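Local coordinates for transcriptional regulator, crp family (Thermotoga maritima, PDB 1O5L), which probably acts as a DNA-binding transcription factor of the CRP family, with a cyclic nucleotide-binding type domain, at residues D38-V43 with I101-F106; G49-E54 with D66-V71. One frame throughout, in Å; residues are numbered along the deposited sequence.

Contact 1: residues D38-V43 with I101-F106; sequences DPIEDV and IPKEVF
Val43 and Ile101 form an antiparallel hydrogen-bonded pair in which each backbone N-H reaches the other's carbonyl: Val43 N to Ile101 O at 2.9 Å and Ile101 N to Val43 O at 2.9 Å. One step outward, Asp42 and Pro102 make a non-hydrogen-bonded pair, where no N-H is asked of the proline by strand 42-48, and their side chains diverge. Asp42 lays OD1 against Pro102 CA, 3.4 Å away, while its OD2 is hydrogen-bonded to Ser100 OG. Pro102 is the N-cap of the helix that follows, so the chain leaves the sheet and enters the helix within one residue. This is the junction in the cyclic nucleotide-binding fold where the last strand of the beta roll passes into the helices that follow the roll, 103-112 and then 114-139. Phe106, on the first turn, brings a ring face to Val43: CG1 sits over the ring centre, 4.2 Å from it, in a CH-pi contact. Val43 CG2 meets Phe106 CG at 3.8 Å, the branched valine thus presenting both methyls, and Phe120 packs edge-to-face on the same ring. Lys103 runs CB and CG past Glu41 O, CG 3.5 Å from it, and the bend at chi3 (-112°) then carries CE to Ile40 O, 3.2 Å away. Its NZ bonds Ile79 O and, weakly, Ile40 O.

Contact 2: residues G49-E54 with D66-V71; sequences GTLKTE and DEIKPV
Thr50 and Lys69 meet with their side chains crossing at a slant, NZ of Lys69 donating to Thr50 OG1 at 3.0 Å. The lysine points its CB away from segment 49-54, but a bend at chi2 (-80°) folds CD back toward the threonine, and CD, CE and NZ all come near its methyl CG2. Thr50 OG1 is also hydrogen-bonded to Glu94, so the hydroxyl links two groups of probably opposite charge. An alanine in place of Thr50 would probably leave both Lys69 NZ and Glu94 without this shared partner and let the lysine end swing loose. The two segments belong to a beta hairpin at the edge of one sheet of the jelly-roll-like beta roll, strand 62-68 being outermost within the chain. On the inward face, Leu51 and Ile68 pair CB to CB at 4.0 Å and both reach Leu46 of the other sheet, as aliphatic residues between two sheets should. Thr53 and Ile68 cross at about a right angle, Thr53 CG2 resting 3.7 Å from Ile68 CD1. With chi1 near 56°, Thr53 OG1 stands between its own N and carbonyl carbon, 3.5 Å from Asp66 CB. Backbone bonds of 3.0 Å join Leu51 N to Ile68 O and Thr53 N to Asp66 O, with Ile68 N returning a bond to Leu51 O. Gly49 has a positive phi (103°), at which a side chain would press on the preceding carbonyl O, and Pro70 CD lies 3.3 Å from its O.

Overall arrangement
Both contacts lie within the cyclic nucleotide-binding domain, on opposite sides of the chain's centre, with centres about 19 Å apart. They do not touch, and each belongs to a different four-stranded sheet. Strand 42-48 begins in contact 1 and leads directly to strand 51-56 of contact 2, so the chain changes sheets between them. Contact 1 is the more buried and joins elements distant in sequence, ending on a helix, with aromatic and aliphatic packing as its main side-chain chemistry. Contact 2 is a local hairpin near the surface, where an extended backbone ladder is flanked by lysine, threonine and acidic groups, and hydrophobic residues face inward.

Contact 1: residues D38-V43 with I101-F106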
# COMPACT_ATOMS: atom_id res chain seq x y z
N ASP A 38 4.25 18.39 3.60
CA ASP A 38 5.66 18.42 3.20
C ASP A 38 5.93 17.29 2.19
O ASP A 38 5.39 16.20 2.36
CB ASP A 38 6.60 18.24 4.41
CG ASP A 38 6.75 19.50 5.28
OD1 ASP A 38 6.19 20.57 4.98
OD2 ASP A 38 7.43 19.52 6.32
N PRO A 39 6.73 17.54 1.15
CA PRO A 39 7.04 16.48 0.18
C PRO A 39 7.84 15.37 0.82
O PRO A 39 8.62 15.62 1.73
CB PRO A 39 7.86 17.19 -0.94
CG PRO A 39 7.95 18.67 -0.58
CD PRO A 39 7.33 18.85 0.78
N ILE A 40 7.56 14.14 0.39
CA ILE A 40 8.32 12.98 0.84
C ILE A 40 9.43 12.81 -0.17
O ILE A 40 9.19 12.42 -1.33
CB ILE A 40 7.46 11.69 0.91
CG1 ILE A 40 6.28 11.90 1.85
CG2 ILE A 40 8.35 10.48 1.32
CD1 ILE A 40 5.48 10.64 2.17
N GLU A 41 10.64 13.13 0.26
CA GLU A 41 11.81 12.96 -0.60
C GLU A 41 12.70 11.77 -0.17
O GLU A 41 13.12 10.98 -0.99
CB GLU A 41 12.57 14.28 -0.66
CG GLU A 41 11.82 15.28 -1.54
CD GLU A 41 12.05 16.74 -1.21
OE1 GLU A 41 12.60 17.05 -0.12
OE2 GLU A 41 11.68 17.60 -2.05
N ASP A 42 12.99 11.65 1.10
CA ASP A 42 13.75 10.54 1.59
C ASP A 42 12.81 9.62 2.34
O ASP A 42 11.77 10.06 2.89
CB ASP A 42 14.82 11.05 2.54
CG ASP A 42 16.01 11.69 1.82
OD1 ASP A 42 16.19 11.75 0.58
OD2 ASP A 42 16.91 12.15 2.54
N VAL A 43 13.17 8.34 2.36
CA VAL A 43 12.55 7.35 3.23
C VAL A 43 13.12 7.55 4.66
O VAL A 43 14.35 7.54 4.89
CB VAL A 43 12.86 5.92 2.72
CG1 VAL A 43 12.26 4.86 3.64
CG2 VAL A 43 12.37 5.74 1.28
N ILE A 101 17.15 7.85 4.10
CA ILE A 101 17.72 7.26 2.89
C ILE A 101 17.10 7.89 1.63
O ILE A 101 15.88 7.90 1.53
CB ILE A 101 17.46 5.72 2.86
CG1 ILE A 101 17.97 5.06 4.16
CG2 ILE A 101 18.09 5.10 1.64
CD1 ILE A 101 17.68 3.60 4.25
N PRO A 102 17.91 8.32 0.67
CA PRO A 102 17.40 8.81 -0.61
C PRO A 102 16.53 7.77 -1.32
O PRO A 102 16.85 6.57 -1.34
CB PRO A 102 18.67 9.13 -1.44
CG PRO A 102 19.80 9.23 -0.46
CD PRO A 102 19.39 8.37 0.73
N LYS A 103 15.41 8.23 -1.86
CA LYS A 103 14.43 7.35 -2.48
C LYS A 103 15.04 6.40 -3.53
O LYS A 103 14.65 5.24 -3.60
CB LYS A 103 13.29 8.17 -3.10
CG LYS A 103 11.97 7.98 -2.41
CD LYS A 103 10.75 8.48 -3.27
CE LYS A 103 10.10 9.69 -2.66
NZ LYS A 103 8.95 10.15 -3.49
N GLU A 104 15.93 6.93 -4.37
CA GLU A 104 16.54 6.16 -5.46
C GLU A 104 17.43 5.06 -4.92
O GLU A 104 17.44 3.95 -5.47
CB GLU A 104 17.36 7.05 -6.42
CG GLU A 104 16.54 8.05 -7.23
CD GLU A 104 15.42 7.40 -8.07
OE1 GLU A 104 15.61 6.27 -8.57
OE2 GLU A 104 14.35 8.03 -8.25
N VAL A 105 18.19 5.38 -3.87
CA VAL A 105 18.97 4.40 -3.17
C VAL A 105 18.05 3.37 -2.50
O VAL A 105 18.34 2.15 -2.55
CB VAL A 105 19.91 5.05 -2.15
CG1 VAL A 105 20.66 4.00 -1.35
CG2 VAL A 105 20.91 5.99 -2.85
N PHE A 106 16.95 3.82 -1.87
CA PHE A 106 16.05 2.83 -1.25
C PHE A 106 15.51 1.85 -2.31
O PHE A 106 15.49 0.67 -2.09
CB PHE A 106 14.92 3.47 -0.44
CG PHE A 106 14.20 2.49 0.46
CD1 PHE A 106 14.81 2.02 1.62
CD2 PHE A 106 12.92 2.02 0.14
CE1 PHE A 106 14.15 1.09 2.47
CE2 PHE A 106 12.25 1.09 0.96
CZ PHE A 106 12.86 0.63 2.13

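Contact 2: residues G49-E54 with D66-V71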
# COMPACT_ATOMS: atom_id res chain seq x y z
N GLY A 49 13.79 6.53 20.17
CA GLY A 49 12.89 7.55 20.68
C GLY A 49 11.42 7.23 20.42
O GLY A 49 11.01 6.06 20.45
N THR A 50 10.62 8.27 20.21
CA THR A 50 9.18 8.14 20.02
C THR A 50 8.67 9.36 19.24
O THR A 50 8.98 10.51 19.59
CB THR A 50 8.42 8.07 21.40
OG1 THR A 50 8.94 7.02 22.23
CG2 THR A 50 6.98 7.65 21.21
N LEU A 51 7.86 9.10 18.22
CA LEU A 51 7.23 10.15 17.44
C LEU A 51 5.72 10.17 17.69
O LEU A 51 5.15 9.15 18.08
CB LEU A 51 7.51 9.94 15.97
CG LEU A 51 8.99 9.75 15.62
CD1 LEU A 51 9.13 9.54 14.15
CD2 LEU A 51 9.81 10.95 16.08
N LYS A 52 5.11 11.33 17.47
CA LYS A 52 3.64 11.51 17.46
C LYS A 52 3.15 11.99 16.10
O LYS A 52 3.76 12.87 15.48
CB LYS A 52 3.23 12.52 18.53
CG LYS A 52 3.26 11.91 19.92
CD LYS A 52 3.91 12.81 20.94
CE LYS A 52 3.03 14.01 21.30
NZ LYS A 52 3.03 14.21 22.80
N THR A 53 2.08 11.37 15.62
CA THR A 53 1.45 11.80 14.38
C THR A 53 0.18 12.55 14.74
O THR A 53 -0.63 12.06 15.55
CB THR A 53 1.18 10.62 13.41
OG1 THR A 53 0.38 9.60 14.03
CG2 THR A 53 2.46 9.92 13.01
N GLU A 54 0.00 13.74 14.17
CA GLU A 54 -1.14 14.57 14.47
C GLU A 54 -1.69 15.25 13.21
O GLU A 54 -0.94 15.87 12.45
CB GLU A 54 -0.79 15.58 15.58
CG GLU A 54 0.22 16.64 15.17
CD GLU A 54 0.76 17.49 16.32
OE1 GLU A 54 0.61 17.10 17.51
OE2 GLU A 54 1.36 18.56 16.01
N ASP A 66 -1.58 8.81 16.31
CA ASP A 66 -0.84 7.66 16.77
C ASP A 66 0.50 8.05 17.36
O ASP A 66 0.91 9.21 17.33
CB ASP A 66 -0.61 6.69 15.60
CG ASP A 66 -0.74 5.21 16.01
OD1 ASP A 66 -0.68 4.87 17.23
OD2 ASP A 66 -0.94 4.32 15.15
N GLU A 67 1.17 7.04 17.91
CA GLU A 67 2.57 7.08 18.25
C GLU A 67 3.36 6.21 17.29
O GLU A 67 2.82 5.25 16.76
CB GLU A 67 2.79 6.57 19.67
CG GLU A 67 2.50 7.60 20.73
CD GLU A 67 2.94 7.18 22.12
OE1 GLU A 67 3.52 6.06 22.28
OE2 GLU A 67 2.71 7.99 23.05
N ILE A 68 4.65 6.52 17.10
CA ILE A 68 5.57 5.62 16.39
C ILE A 68 6.73 5.25 17.30
O ILE A 68 7.40 6.13 17.81
CB ILE A 68 6.09 6.27 15.12
CG1 ILE A 68 4.92 6.85 14.31
CG2 ILE A 68 6.92 5.24 14.27
CD1 ILE A 68 5.38 7.65 13.08
N LYS A 69 6.93 3.96 17.52
CA LYS A 69 8.06 3.44 18.28
C LYS A 69 9.06 2.83 17.31
O LYS A 69 8.70 2.47 16.19
CB LYS A 69 7.59 2.38 19.28
CG LYS A 69 6.64 2.89 20.38
CD LYS A 69 7.43 3.59 21.49
CE LYS A 69 6.57 3.94 22.70
NZ LYS A 69 7.26 4.97 23.57
N PRO A 70 10.33 2.72 17.71
CA PRO A 70 11.34 2.17 16.83
C PRO A 70 11.22 0.63 16.72
O PRO A 70 10.70 0.03 17.61
CB PRO A 70 12.65 2.59 17.49
CG PRO A 70 12.29 3.31 18.77
CD PRO A 70 10.88 3.07 19.03
N VAL A 71 11.68 -0.01 15.63
CA VAL A 71 12.30 0.59 14.47
C VAL A 71 11.35 0.41 13.31
O VAL A 71 11.05 -0.70 12.94
CB VAL A 71 13.63 -0.12 14.11
CG1 VAL A 71 14.31 0.54 12.99
CG2 VAL A 71 14.55 -0.19 15.32